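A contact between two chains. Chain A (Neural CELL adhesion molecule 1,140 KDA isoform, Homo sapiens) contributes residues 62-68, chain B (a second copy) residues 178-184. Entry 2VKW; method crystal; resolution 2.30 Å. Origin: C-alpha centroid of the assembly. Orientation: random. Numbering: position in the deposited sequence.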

# COMPACT_ATOMS: atom_id res chain seq x y z
N LYS A 62 -10.42 11.27 11.17
CA LYS A 62 -9.70 10.05 11.57
C LYS A 62 -9.02 9.39 10.37
O LYS A 62 -7.85 9.01 10.43
CB LYS A 62 -10.64 9.04 12.24
CG LYS A 62 -9.91 7.77 12.68
CD LYS A 62 -10.85 6.75 13.33
CE LYS A 62 -10.94 6.92 14.84
NZ LYS A 62 -11.44 8.25 15.25
N GLU A 63 -9.76 9.26 9.28
CA GLU A 63 -9.26 8.66 8.06
C GLU A 63 -8.02 9.43 7.59
O GLU A 63 -6.96 8.84 7.37
CB GLU A 63 -10.36 8.71 6.99
CG GLU A 63 -10.07 7.94 5.72
CD GLU A 63 -11.23 8.00 4.74
OE1 GLU A 63 -11.44 9.06 4.12
OE2 GLU A 63 -11.93 6.98 4.59
N ALA A 64 -8.17 10.74 7.46
CA ALA A 64 -7.08 11.60 7.01
C ALA A 64 -5.88 11.56 7.96
O ALA A 64 -4.74 11.57 7.53
CB ALA A 64 -7.57 13.04 6.87
N SER A 65 -6.16 11.51 9.25
CA SER A 65 -5.09 11.47 10.24
C SER A 65 -4.21 10.22 10.10
O SER A 65 -2.99 10.30 10.20
CB SER A 65 -5.67 11.52 11.65
OG SER A 65 -4.65 11.36 12.62
N MET A 66 -4.85 9.08 9.86
CA MET A 66 -4.13 7.82 9.73
C MET A 66 -3.27 7.73 8.47
O MET A 66 -2.29 6.98 8.44
CB MET A 66 -5.12 6.65 9.80
CG MET A 66 -5.93 6.67 11.09
SD MET A 66 -6.95 5.22 11.43
CE MET A 66 -5.78 4.23 12.37
N GLU A 67 -3.61 8.50 7.44
CA GLU A 67 -2.84 8.47 6.20
C GLU A 67 -1.94 9.68 6.07
O GLU A 67 -1.00 9.68 5.28
CB GLU A 67 -3.77 8.38 5.00
CG GLU A 67 -4.70 7.20 5.05
CD GLU A 67 -5.60 7.12 3.85
OE1 GLU A 67 -6.08 8.18 3.39
OE2 GLU A 67 -5.85 5.99 3.36
N GLY A 68 -2.21 10.72 6.86
CA GLY A 68 -1.41 11.93 6.81
C GLY A 68 -1.70 12.83 5.62
O GLY A 68 -1.11 13.90 5.49
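Chain B 178-184: YEVYVVA

Residues 178-184 of chain B form an extended β-strand, with phi between -102° and -134° and psi between 125° and 160°, that continues beyond the stretch at both ends. The strand lies across the last turns of the chain A helix, residues 62-67, and the two N-to-C axes make an angle of 43° and approach to 10.5 Å. The backbones therefore stay well apart, and the contact is made by side chains. The nearest CA atoms are those of Met A66 and Tyr B181, 7.9 Å apart, which places the tyrosine at the centre of the contact.

The alternation of the strand decides which of its residues take part. Glu B179, Tyr B181 and Val B183 direct their CA-to-CB bonds toward the helix, whereas Val B182 points away and the remaining residues make no contact. Tyr B181 covers the most surface. Its side chain, with chi1 at -77° (m) and chi2 at -87°, carries the ring alongside the helix, so that it meets Glu A63, Met A66 and Glu A67, residues brought to one side by the helical repeat.

Met A66, whose CA-to-CB bond points toward the strand, is the main counterpart. Its CB lies over one face of the Tyr B181 ring, 4.2 Å from the ring centroid, in a CH-pi contact, while SD lies obliquely at 4.1 Å from the same centroid. With chi1 m and chi2 t, the side chain reaches down onto the strand, bringing CE of Met A66 to 3.5 Å from CB of Tyr B181 and to 4.2 Å from CG2 of Val B183. One methionine thus packs against two successive inward-facing residues.

The far end of the tyrosine is anchored by a hydrogen bond, 2.8 Å from OH of Tyr B181 to OE2 of Glu A67, with the hydroxyl as donor and the carboxylate oxygen near the plane of the ring, at its edge. Glu A63, next in area on the helix after Met A66, passes the same hydroxyl, with CG of Glu A63 3.7 Å from OH of Tyr B181, and its extended side chain (chi1 and chi2 both t) reaches on to Glu B179. There OE2 of Glu A63 lies 2.6 Å from OE1 of Glu B179, a separation so short for two acid groups that one of them probably holds a proton. The helical conformation ends at Gly A68, which has positive phi and makes no contact.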

# COMPACT_ATOMS: atom_id res chain seq x y z
N TYR B 178 -16.54 -1.15 3.28
CA TYR B 178 -15.94 -0.90 4.59
C TYR B 178 -14.47 -0.56 4.41
O TYR B 178 -13.87 -0.86 3.39
CB TYR B 178 -16.02 -2.16 5.47
CG TYR B 178 -17.31 -2.34 6.24
CD1 TYR B 178 -17.42 -1.94 7.57
CD2 TYR B 178 -18.42 -2.94 5.64
CE1 TYR B 178 -18.60 -2.12 8.28
CE2 TYR B 178 -19.60 -3.12 6.34
CZ TYR B 178 -19.69 -2.71 7.65
OH TYR B 178 -20.86 -2.92 8.34
N GLU B 179 -13.90 0.08 5.42
CA GLU B 179 -12.49 0.40 5.39
C GLU B 179 -11.93 0.02 6.76
O GLU B 179 -12.61 0.18 7.78
CB GLU B 179 -12.27 1.88 5.09
CG GLU B 179 -12.59 2.84 6.21
CD GLU B 179 -12.34 4.28 5.80
OE1 GLU B 179 -11.34 4.53 5.10
OE2 GLU B 179 -13.14 5.16 6.18
N VAL B 180 -10.71 -0.50 6.78
CA VAL B 180 -10.07 -0.93 8.02
C VAL B 180 -8.64 -0.41 8.14
O VAL B 180 -7.90 -0.37 7.16
CB VAL B 180 -10.03 -2.47 8.11
CG1 VAL B 180 -9.47 -2.91 9.45
CG2 VAL B 180 -11.42 -3.04 7.91
N TYR B 181 -8.26 -0.02 9.36
CA TYR B 181 -6.91 0.47 9.64
C TYR B 181 -6.35 -0.33 10.81
O TYR B 181 -7.02 -0.55 11.82
CB TYR B 181 -6.93 1.97 9.99
CG TYR B 181 -7.09 2.87 8.80
CD1 TYR B 181 -5.99 3.29 8.06
CD2 TYR B 181 -8.35 3.26 8.37
CE1 TYR B 181 -6.14 4.08 6.93
CE2 TYR B 181 -8.52 4.05 7.24
CZ TYR B 181 -7.41 4.45 6.52
OH TYR B 181 -7.56 5.20 5.38
N VAL B 182 -5.10 -0.77 10.67
CA VAL B 182 -4.47 -1.55 11.71
C VAL B 182 -3.08 -1.03 12.03
O VAL B 182 -2.23 -0.91 11.15
CB VAL B 182 -4.33 -3.02 11.31
CG1 VAL B 182 -3.82 -3.84 12.49
CG2 VAL B 182 -5.65 -3.54 10.81
N VAL B 183 -2.87 -0.73 13.30
CA VAL B 183 -1.60 -0.21 13.78
C VAL B 183 -0.89 -1.21 14.71
O VAL B 183 -1.51 -1.79 15.60
CB VAL B 183 -1.81 1.10 14.56
CG1 VAL B 183 -0.52 1.54 15.23
CG2 VAL B 183 -2.31 2.17 13.61
N ALA B 184 0.40 -1.41 14.47
CA ALA B 184 1.18 -2.29 15.32
C ALA B 184 1.97 -1.36 16.23
O ALA B 184 2.63 -0.43 15.75
CB ALA B 184 2.12 -3.14 14.47